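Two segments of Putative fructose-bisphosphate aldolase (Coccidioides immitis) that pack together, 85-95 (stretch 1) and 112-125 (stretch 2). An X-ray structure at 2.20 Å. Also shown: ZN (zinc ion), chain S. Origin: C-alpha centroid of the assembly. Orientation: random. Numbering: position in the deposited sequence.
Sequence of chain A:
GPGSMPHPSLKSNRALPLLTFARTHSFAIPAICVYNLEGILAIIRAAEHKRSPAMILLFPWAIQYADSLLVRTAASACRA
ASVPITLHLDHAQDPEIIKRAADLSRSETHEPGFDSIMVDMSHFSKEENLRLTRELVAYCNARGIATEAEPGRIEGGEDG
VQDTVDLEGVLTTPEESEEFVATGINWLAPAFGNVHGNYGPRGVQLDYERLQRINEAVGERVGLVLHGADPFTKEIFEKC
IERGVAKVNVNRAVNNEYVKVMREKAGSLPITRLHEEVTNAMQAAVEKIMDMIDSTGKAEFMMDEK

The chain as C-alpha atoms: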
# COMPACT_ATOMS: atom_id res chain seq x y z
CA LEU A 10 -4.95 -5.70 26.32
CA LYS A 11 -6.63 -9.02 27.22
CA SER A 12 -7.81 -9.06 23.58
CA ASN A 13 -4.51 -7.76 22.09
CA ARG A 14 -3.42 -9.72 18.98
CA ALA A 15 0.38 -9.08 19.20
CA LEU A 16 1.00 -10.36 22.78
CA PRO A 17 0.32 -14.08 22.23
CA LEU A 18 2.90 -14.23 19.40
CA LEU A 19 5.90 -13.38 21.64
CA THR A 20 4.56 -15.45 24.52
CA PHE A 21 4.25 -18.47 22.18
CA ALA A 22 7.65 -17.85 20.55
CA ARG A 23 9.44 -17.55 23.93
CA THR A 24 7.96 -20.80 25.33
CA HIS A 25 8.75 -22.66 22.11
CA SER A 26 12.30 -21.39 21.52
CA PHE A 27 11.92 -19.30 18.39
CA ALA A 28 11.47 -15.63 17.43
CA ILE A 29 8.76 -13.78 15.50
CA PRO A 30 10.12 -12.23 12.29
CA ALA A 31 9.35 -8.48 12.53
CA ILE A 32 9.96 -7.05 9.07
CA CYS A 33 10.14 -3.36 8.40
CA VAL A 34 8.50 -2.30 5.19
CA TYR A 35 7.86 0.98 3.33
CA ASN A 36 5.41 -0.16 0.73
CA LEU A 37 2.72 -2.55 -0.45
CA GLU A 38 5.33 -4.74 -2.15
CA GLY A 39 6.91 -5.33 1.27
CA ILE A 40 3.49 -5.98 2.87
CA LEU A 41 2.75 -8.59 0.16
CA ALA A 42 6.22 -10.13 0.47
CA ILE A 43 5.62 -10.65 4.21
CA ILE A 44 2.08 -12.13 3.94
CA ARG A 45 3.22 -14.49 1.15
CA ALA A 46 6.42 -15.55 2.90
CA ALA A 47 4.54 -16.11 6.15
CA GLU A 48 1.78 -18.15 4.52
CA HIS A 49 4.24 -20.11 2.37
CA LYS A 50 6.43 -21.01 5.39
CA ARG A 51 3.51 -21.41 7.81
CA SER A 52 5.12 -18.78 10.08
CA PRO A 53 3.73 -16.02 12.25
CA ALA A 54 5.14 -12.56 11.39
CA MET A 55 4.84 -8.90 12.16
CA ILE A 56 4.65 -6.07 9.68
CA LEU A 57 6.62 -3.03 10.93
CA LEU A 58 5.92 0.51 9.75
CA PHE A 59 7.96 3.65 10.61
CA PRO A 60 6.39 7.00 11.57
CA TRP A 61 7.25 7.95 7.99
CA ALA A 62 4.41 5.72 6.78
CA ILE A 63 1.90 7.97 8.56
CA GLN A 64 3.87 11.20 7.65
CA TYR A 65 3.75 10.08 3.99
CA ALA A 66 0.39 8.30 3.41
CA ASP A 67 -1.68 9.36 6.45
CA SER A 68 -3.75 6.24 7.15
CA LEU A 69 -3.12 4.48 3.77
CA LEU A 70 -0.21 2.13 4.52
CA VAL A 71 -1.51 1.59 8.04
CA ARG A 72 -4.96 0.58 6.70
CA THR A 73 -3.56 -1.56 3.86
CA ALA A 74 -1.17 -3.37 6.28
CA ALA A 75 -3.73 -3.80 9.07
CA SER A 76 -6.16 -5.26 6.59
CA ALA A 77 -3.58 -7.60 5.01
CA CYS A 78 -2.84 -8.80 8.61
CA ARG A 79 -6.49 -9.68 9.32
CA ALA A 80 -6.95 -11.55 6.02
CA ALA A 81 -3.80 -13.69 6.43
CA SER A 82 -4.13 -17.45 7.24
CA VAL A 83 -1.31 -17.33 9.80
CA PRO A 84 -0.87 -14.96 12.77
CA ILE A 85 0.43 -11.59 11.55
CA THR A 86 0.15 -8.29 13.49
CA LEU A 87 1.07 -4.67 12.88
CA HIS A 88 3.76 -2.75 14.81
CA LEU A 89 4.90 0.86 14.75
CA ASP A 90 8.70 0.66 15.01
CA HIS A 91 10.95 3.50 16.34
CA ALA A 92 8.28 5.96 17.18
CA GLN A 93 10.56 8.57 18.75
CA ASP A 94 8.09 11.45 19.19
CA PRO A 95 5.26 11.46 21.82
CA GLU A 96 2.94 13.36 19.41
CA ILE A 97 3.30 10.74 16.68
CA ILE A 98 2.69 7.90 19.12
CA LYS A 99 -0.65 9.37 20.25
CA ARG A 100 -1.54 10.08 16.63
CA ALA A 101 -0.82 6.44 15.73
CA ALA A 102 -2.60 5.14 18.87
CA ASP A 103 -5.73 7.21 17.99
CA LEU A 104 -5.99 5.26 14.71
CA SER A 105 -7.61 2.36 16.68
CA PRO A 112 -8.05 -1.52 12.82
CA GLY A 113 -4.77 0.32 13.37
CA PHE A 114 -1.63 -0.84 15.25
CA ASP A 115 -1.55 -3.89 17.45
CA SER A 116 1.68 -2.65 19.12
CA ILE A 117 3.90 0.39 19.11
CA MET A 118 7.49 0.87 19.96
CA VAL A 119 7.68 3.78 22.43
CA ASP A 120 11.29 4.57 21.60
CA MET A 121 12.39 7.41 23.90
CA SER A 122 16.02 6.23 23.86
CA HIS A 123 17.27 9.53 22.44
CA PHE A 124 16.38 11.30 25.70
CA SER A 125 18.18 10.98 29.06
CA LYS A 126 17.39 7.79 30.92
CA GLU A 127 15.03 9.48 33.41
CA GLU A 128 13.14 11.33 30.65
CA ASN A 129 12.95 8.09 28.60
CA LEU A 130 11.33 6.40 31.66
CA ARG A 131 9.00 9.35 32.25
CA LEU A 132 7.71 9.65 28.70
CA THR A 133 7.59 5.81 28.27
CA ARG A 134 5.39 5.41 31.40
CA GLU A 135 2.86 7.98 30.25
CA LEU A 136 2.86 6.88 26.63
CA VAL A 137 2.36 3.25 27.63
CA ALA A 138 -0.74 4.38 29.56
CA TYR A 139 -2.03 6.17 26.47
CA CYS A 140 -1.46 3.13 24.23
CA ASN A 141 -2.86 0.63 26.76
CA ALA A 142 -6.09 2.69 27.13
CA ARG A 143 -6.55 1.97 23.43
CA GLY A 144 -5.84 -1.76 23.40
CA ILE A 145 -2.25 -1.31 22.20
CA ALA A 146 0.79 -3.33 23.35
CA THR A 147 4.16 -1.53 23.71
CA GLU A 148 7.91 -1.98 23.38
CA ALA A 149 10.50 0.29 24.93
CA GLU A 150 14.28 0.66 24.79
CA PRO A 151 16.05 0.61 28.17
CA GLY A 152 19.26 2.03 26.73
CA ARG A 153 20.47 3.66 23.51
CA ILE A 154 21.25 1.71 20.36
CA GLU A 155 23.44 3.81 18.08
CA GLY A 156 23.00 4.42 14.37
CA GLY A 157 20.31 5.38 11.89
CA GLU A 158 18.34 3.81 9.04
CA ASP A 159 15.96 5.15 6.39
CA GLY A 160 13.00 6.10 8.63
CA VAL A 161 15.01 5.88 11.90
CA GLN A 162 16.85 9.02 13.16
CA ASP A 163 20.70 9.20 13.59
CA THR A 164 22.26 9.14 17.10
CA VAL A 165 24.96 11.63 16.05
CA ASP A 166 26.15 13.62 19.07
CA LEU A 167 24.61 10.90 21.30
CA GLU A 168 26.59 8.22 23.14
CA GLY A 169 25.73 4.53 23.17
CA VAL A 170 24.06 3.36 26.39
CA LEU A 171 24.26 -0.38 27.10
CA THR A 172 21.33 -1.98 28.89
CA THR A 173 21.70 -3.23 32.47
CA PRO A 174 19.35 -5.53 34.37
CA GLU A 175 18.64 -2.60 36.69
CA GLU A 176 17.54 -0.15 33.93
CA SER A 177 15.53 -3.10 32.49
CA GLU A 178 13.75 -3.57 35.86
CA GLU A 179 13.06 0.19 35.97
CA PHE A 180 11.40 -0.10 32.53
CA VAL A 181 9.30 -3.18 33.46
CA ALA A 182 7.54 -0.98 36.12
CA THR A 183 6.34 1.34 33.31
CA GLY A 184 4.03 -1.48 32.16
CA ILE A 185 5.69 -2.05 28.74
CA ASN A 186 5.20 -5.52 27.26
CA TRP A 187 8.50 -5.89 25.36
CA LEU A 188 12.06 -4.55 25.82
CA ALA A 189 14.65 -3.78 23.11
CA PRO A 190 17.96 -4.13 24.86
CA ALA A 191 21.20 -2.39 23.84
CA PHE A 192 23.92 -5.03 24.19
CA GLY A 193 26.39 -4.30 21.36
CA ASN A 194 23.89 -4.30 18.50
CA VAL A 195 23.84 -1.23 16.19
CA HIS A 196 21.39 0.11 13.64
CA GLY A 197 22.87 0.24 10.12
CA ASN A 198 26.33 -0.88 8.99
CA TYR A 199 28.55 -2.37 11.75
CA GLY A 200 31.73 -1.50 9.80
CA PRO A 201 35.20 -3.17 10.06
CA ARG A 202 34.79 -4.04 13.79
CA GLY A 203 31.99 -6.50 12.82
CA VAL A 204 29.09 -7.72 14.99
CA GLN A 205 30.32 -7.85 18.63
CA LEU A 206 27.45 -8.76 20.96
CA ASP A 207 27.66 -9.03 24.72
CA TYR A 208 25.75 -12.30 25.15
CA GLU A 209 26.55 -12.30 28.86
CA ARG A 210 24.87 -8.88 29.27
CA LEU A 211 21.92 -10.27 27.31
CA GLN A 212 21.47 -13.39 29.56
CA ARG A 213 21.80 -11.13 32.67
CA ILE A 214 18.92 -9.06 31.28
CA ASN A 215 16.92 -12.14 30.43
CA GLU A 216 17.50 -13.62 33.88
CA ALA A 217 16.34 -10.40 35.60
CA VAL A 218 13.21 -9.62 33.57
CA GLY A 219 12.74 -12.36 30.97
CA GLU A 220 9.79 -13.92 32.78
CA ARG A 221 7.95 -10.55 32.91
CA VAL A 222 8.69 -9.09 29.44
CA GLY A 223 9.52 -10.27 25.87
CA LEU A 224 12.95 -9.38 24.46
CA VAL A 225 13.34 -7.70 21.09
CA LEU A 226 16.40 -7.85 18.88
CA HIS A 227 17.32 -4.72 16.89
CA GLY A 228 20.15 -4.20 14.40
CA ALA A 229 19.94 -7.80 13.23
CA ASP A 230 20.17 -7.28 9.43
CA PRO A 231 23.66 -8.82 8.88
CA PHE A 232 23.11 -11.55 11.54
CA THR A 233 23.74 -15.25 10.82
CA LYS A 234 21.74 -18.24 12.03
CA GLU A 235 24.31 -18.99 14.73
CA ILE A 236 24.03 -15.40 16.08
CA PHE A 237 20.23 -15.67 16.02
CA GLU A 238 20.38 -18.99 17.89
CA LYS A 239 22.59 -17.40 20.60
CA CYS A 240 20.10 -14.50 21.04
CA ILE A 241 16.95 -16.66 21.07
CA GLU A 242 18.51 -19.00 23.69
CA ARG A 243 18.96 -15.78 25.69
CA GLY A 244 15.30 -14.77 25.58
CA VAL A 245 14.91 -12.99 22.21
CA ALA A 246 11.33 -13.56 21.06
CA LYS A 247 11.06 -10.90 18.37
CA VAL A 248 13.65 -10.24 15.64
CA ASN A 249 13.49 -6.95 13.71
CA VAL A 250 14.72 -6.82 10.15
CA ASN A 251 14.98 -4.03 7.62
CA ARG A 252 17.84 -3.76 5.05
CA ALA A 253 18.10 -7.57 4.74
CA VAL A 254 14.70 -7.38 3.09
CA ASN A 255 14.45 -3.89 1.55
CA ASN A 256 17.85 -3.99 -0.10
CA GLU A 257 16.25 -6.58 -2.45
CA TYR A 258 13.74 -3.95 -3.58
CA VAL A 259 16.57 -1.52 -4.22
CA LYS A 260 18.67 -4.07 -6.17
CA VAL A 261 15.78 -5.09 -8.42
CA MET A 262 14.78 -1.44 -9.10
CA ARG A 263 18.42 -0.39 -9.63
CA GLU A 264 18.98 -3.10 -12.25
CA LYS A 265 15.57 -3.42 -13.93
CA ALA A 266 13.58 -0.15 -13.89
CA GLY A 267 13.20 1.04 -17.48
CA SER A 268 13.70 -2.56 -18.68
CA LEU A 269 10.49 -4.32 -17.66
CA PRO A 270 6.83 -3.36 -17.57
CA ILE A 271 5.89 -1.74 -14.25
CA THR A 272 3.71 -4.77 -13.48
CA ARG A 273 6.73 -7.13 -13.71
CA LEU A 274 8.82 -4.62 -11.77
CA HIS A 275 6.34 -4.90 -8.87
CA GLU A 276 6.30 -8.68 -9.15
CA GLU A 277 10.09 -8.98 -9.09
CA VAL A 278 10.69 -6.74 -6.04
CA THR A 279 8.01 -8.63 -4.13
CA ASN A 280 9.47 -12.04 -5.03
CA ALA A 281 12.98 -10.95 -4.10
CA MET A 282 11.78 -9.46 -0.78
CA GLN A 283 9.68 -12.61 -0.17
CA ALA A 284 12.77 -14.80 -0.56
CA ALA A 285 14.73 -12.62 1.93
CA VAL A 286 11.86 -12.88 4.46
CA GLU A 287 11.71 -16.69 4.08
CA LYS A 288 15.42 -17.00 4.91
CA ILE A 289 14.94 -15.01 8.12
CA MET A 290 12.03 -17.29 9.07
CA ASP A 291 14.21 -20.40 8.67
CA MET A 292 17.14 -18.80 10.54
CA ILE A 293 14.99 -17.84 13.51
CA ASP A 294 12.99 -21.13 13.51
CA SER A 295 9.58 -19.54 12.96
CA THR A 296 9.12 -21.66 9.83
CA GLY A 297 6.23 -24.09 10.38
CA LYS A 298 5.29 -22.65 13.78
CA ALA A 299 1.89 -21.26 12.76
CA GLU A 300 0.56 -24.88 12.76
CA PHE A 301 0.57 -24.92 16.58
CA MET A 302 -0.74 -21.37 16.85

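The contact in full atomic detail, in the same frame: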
# COMPACT_ATOMS: atom_id res chain seq x y z
N ILE A 85 -0.38 -12.74 11.89
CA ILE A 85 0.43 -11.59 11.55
C ILE A 85 -0.18 -10.32 12.18
O ILE A 85 -1.36 -10.05 11.99
CB ILE A 85 0.53 -11.38 10.03
CG1 ILE A 85 0.89 -12.68 9.32
CG2 ILE A 85 1.58 -10.32 9.72
CD1 ILE A 85 0.81 -12.56 7.80
N THR A 86 0.63 -9.54 12.90
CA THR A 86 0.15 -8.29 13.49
C THR A 86 0.98 -7.12 13.04
O THR A 86 2.04 -7.30 12.44
CB THR A 86 0.13 -8.37 15.04
OG1 THR A 86 1.47 -8.49 15.52
CG2 THR A 86 -0.73 -9.60 15.52
N LEU A 87 0.52 -5.91 13.37
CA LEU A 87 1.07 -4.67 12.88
C LEU A 87 1.72 -3.82 14.01
O LEU A 87 1.11 -3.59 15.04
CB LEU A 87 -0.02 -3.88 12.15
CG LEU A 87 0.39 -2.53 11.57
CD1 LEU A 87 1.49 -2.68 10.52
CD2 LEU A 87 -0.85 -1.86 10.98
N HIS A 88 2.94 -3.37 13.77
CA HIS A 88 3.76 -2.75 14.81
C HIS A 88 4.31 -1.45 14.28
O HIS A 88 4.86 -1.41 13.17
CB HIS A 88 4.91 -3.71 15.13
CG HIS A 88 5.81 -3.25 16.23
ND1 HIS A 88 5.41 -3.20 17.55
CD2 HIS A 88 7.11 -2.88 16.21
CE1 HIS A 88 6.43 -2.81 18.30
NE2 HIS A 88 7.49 -2.64 17.51
N LEU A 89 4.17 -0.38 15.05
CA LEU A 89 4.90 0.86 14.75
C LEU A 89 6.29 0.83 15.35
O LEU A 89 6.46 0.88 16.58
CB LEU A 89 4.15 2.10 15.23
CG LEU A 89 4.67 3.51 14.88
CD1 LEU A 89 4.75 3.83 13.36
CD2 LEU A 89 3.83 4.57 15.63
N ASP A 90 7.31 0.76 14.50
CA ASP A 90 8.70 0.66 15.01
C ASP A 90 9.28 2.07 15.20
O ASP A 90 8.90 3.00 14.48
CB ASP A 90 9.52 -0.16 13.99
CG ASP A 90 10.90 -0.55 14.47
OD1 ASP A 90 11.18 -0.59 15.70
OD2 ASP A 90 11.74 -0.81 13.57
N HIS A 91 10.20 2.23 16.17
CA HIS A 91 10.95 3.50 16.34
C HIS A 91 10.11 4.76 16.30
O HIS A 91 10.42 5.72 15.61
CB HIS A 91 12.13 3.55 15.36
CG HIS A 91 13.12 2.48 15.66
ND1 HIS A 91 13.72 2.39 16.89
CD2 HIS A 91 13.49 1.37 14.98
CE1 HIS A 91 14.47 1.30 16.94
NE2 HIS A 91 14.34 0.67 15.79
N ALA A 92 9.01 4.75 17.02
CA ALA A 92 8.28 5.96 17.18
C ALA A 92 9.01 6.77 18.25
O ALA A 92 9.01 6.38 19.42
CB ALA A 92 6.85 5.62 17.61
N GLN A 93 9.66 7.86 17.86
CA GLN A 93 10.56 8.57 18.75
C GLN A 93 10.06 9.95 19.16
O GLN A 93 10.83 10.76 19.69
CB GLN A 93 11.98 8.66 18.16
CG GLN A 93 12.59 7.27 17.84
CD GLN A 93 14.01 7.37 17.27
OE1 GLN A 93 14.41 8.42 16.75
NE2 GLN A 93 14.77 6.28 17.37
N ASP A 94 8.76 10.16 18.95
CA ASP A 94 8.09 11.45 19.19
C ASP A 94 6.74 11.17 19.85
O ASP A 94 5.90 10.51 19.25
CB ASP A 94 7.87 12.15 17.84
CG ASP A 94 7.30 13.59 17.98
OD1 ASP A 94 6.51 13.91 18.91
OD2 ASP A 94 7.66 14.43 17.10
N PRO A 95 6.53 11.65 21.10
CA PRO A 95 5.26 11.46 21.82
C PRO A 95 4.00 11.81 20.99
O PRO A 95 3.00 11.07 21.02
CB PRO A 95 5.42 12.38 23.03
CG PRO A 95 6.89 12.32 23.30
CD PRO A 95 7.54 12.31 21.94
N PRO A 112 -9.24 -0.73 13.09
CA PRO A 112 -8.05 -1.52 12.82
C PRO A 112 -6.86 -0.62 12.43
O PRO A 112 -6.79 -0.02 11.29
CB PRO A 112 -8.49 -2.45 11.69
CG PRO A 112 -9.73 -1.79 11.08
CD PRO A 112 -10.06 -0.56 11.88
N GLY A 113 -5.99 -0.48 13.44
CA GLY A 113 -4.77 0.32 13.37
C GLY A 113 -3.67 -0.58 13.89
O GLY A 113 -3.63 -1.74 13.52
N PHE A 114 -2.82 -0.08 14.78
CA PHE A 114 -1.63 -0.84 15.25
C PHE A 114 -1.99 -1.79 16.34
O PHE A 114 -2.78 -1.43 17.22
CB PHE A 114 -0.49 0.09 15.71
CG PHE A 114 0.18 0.78 14.57
CD1 PHE A 114 1.14 0.12 13.82
CD2 PHE A 114 -0.23 2.04 14.18
CE1 PHE A 114 1.71 0.74 12.74
CE2 PHE A 114 0.36 2.68 13.11
CZ PHE A 114 1.32 2.02 12.38
N ASP A 115 -1.41 -2.98 16.31
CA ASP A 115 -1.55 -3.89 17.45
C ASP A 115 -0.54 -3.56 18.56
O ASP A 115 -0.77 -3.85 19.73
CB ASP A 115 -1.37 -5.33 16.99
CG ASP A 115 -2.35 -5.71 15.89
OD1 ASP A 115 -3.54 -5.82 16.18
OD2 ASP A 115 -1.93 -5.88 14.73
N SER A 116 0.60 -2.96 18.18
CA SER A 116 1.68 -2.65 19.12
C SER A 116 2.49 -1.49 18.63
O SER A 116 2.50 -1.18 17.44
CB SER A 116 2.59 -3.86 19.37
OG SER A 116 3.10 -4.39 18.16
N ILE A 117 3.17 -0.81 19.53
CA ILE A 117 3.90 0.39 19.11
C ILE A 117 5.18 0.37 19.88
O ILE A 117 5.18 0.03 21.05
CB ILE A 117 3.09 1.66 19.47
CG1 ILE A 117 1.79 1.74 18.64
CG2 ILE A 117 3.95 2.96 19.38
CD1 ILE A 117 0.91 3.00 18.98
N MET A 118 6.28 0.72 19.23
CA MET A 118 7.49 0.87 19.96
C MET A 118 7.61 2.29 20.49
O MET A 118 7.82 3.21 19.72
CB MET A 118 8.74 0.49 19.12
CG MET A 118 10.02 0.66 19.91
SD MET A 118 11.50 0.54 18.89
CE MET A 118 12.72 0.43 20.24
N VAL A 119 7.50 2.46 21.80
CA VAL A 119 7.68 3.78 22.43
C VAL A 119 9.17 3.94 22.65
O VAL A 119 9.70 3.52 23.68
CB VAL A 119 6.90 3.90 23.79
CG1 VAL A 119 7.04 5.28 24.35
CG2 VAL A 119 5.42 3.52 23.59
N ASP A 120 9.85 4.51 21.66
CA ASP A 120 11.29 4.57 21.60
C ASP A 120 11.73 5.95 22.05
O ASP A 120 11.89 6.86 21.24
CB ASP A 120 11.78 4.31 20.15
CG ASP A 120 13.30 4.32 20.05
OD1 ASP A 120 13.92 4.52 21.11
OD2 ASP A 120 13.87 4.09 18.95
N MET A 121 11.93 6.12 23.36
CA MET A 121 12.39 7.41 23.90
C MET A 121 13.89 7.40 24.22
O MET A 121 14.37 8.16 25.08
CB MET A 121 11.55 7.73 25.14
CG MET A 121 10.02 7.83 24.82
SD MET A 121 9.63 9.26 23.79
CE MET A 121 8.76 8.54 22.40
N SER A 122 14.63 6.53 23.51
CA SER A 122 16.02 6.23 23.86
C SER A 122 16.96 7.39 23.55
O SER A 122 18.09 7.43 24.05
CB SER A 122 16.50 4.98 23.08
OG SER A 122 16.59 5.28 21.69
N HIS A 123 16.50 8.33 22.73
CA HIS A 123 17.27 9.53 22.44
C HIS A 123 17.34 10.54 23.59
O HIS A 123 18.22 11.41 23.59
CB HIS A 123 16.77 10.20 21.17
CG HIS A 123 17.14 9.46 19.91
ND1 HIS A 123 17.51 10.09 18.75
CD2 HIS A 123 17.20 8.13 19.65
CE1 HIS A 123 17.75 9.19 17.81
NE2 HIS A 123 17.58 7.99 18.33
N PHE A 124 16.42 10.42 24.54
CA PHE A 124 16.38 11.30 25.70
C PHE A 124 17.22 10.70 26.81
O PHE A 124 17.65 9.54 26.71
CB PHE A 124 14.91 11.54 26.15
CG PHE A 124 14.05 12.18 25.09
CD1 PHE A 124 14.22 13.52 24.75
CD2 PHE A 124 13.10 11.42 24.39
CE1 PHE A 124 13.46 14.11 23.73
CE2 PHE A 124 12.32 11.99 23.36
CZ PHE A 124 12.49 13.34 23.02
N SER A 125 17.48 11.48 27.87
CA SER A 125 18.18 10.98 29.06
C SER A 125 17.37 9.83 29.60
O SER A 125 16.14 9.74 29.34
CB SER A 125 18.32 12.08 30.14
OG SER A 125 17.06 12.50 30.64
ZN ZN S . 15.51 -1.03 15.37
O HOH W 1 2.64 -6.31 16.15
O HOH W 2 17.52 6.07 16.62

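Residues 85-92 and 116-119 run as neighbouring parallel strands, their axes 12° apart and 4.5 Å at closest approach, and the contact buries 949 Å² summed over both sides. The backbone ladder begins at Leu87, whose O accepts from both Asp115 N (2.9 Å) and Ser116 N (3.2 Å). It continues with Leu89 N to Ser116 O (3.0 Å) and Met118 N to Leu89 O (2.7 Å). Between Leu89 and Ala92 a beta bulge shifts the register by one residue; within it His91 has positive phi and psi (47/47). Pairing then resumes through a weak bond from Ala92 N to Met118 O (3.3 Å) and a better one from Asp120 N to Ala92 O (3.0 Å).

Just ahead of the second strand, Asp115 (chi1 m) points toward the first and its carboxylate takes the place of a backbone acceptor: Leu87 N donates to Asp115 OD2 at 2.8 Å. His88 and Ser116 lie on the same face of the sheet. The t rotamer of His88, with chi2 at 69°, brings the ring edge to the serine, whose p rotamer completes the hydrogen bond between His88 ND1 and Ser116 OG (2.7 Å). A water bridges Ser116 OG (2.8 Å) to Thr86 OG1 (2.6 Å), so this small hydroxyl serves two polar partners in a buried site.

Leu89, Ile117, Ala92 and Val119 occupy the opposite face. Leu89 CB lies over the face of the Phe114 ring, 3.9 Å from the centroid, as a CH-pi contact; Phe114, in m, leaves its backbone sideways, but its ring ends nearer the first strand, where its CD1 also meets Leu87 CG at 3.6 Å. The t, p rotamer of Leu89 places its CD2 4.1 Å from Ile117 CG2, and the short Ala92 CB reaches the same methyl at 4.3 Å.

Met118 is all-trans, and this extended chain carries its sulfur to the bulge. Met118 SD lies over one face of the His91 imidazole, 3.8 Å from the ring centroid, and accepts a weak hydrogen bond from His91 N (3.5 Å). His91, in m, uses both ring nitrogens: NE2 binds the zinc ion at 2.1 Å, alongside two ligand atoms from elsewhere in the structure, while ND1 donates to Asp120 OD2 at 2.7 Å, which orients the ring.

Asp120 (chi1 t) divides its carboxylate. Its OD2 also accepts from Gln93 NE2 (2.8 Å), whereas OD1 stays within its own stretch, accepting from Ser122 N (3.2 Å) and Ser122 OG (2.8 Å). Gln93 begins sideways, but its m, t chain brings the amide to Asp120; its OE1 lies over one face of the His123 ring, and a water links Gln93 NE2 (2.9 Å) with His123 NE2 (2.6 Å). Met121 starts away, yet chi1 and chi2 in m with chi3 off-well at 125° bring CE to 3.7 Å from Ala92 O and 4.0 Å from Pro95 CD, covering the end of the contact with an apolar side chain.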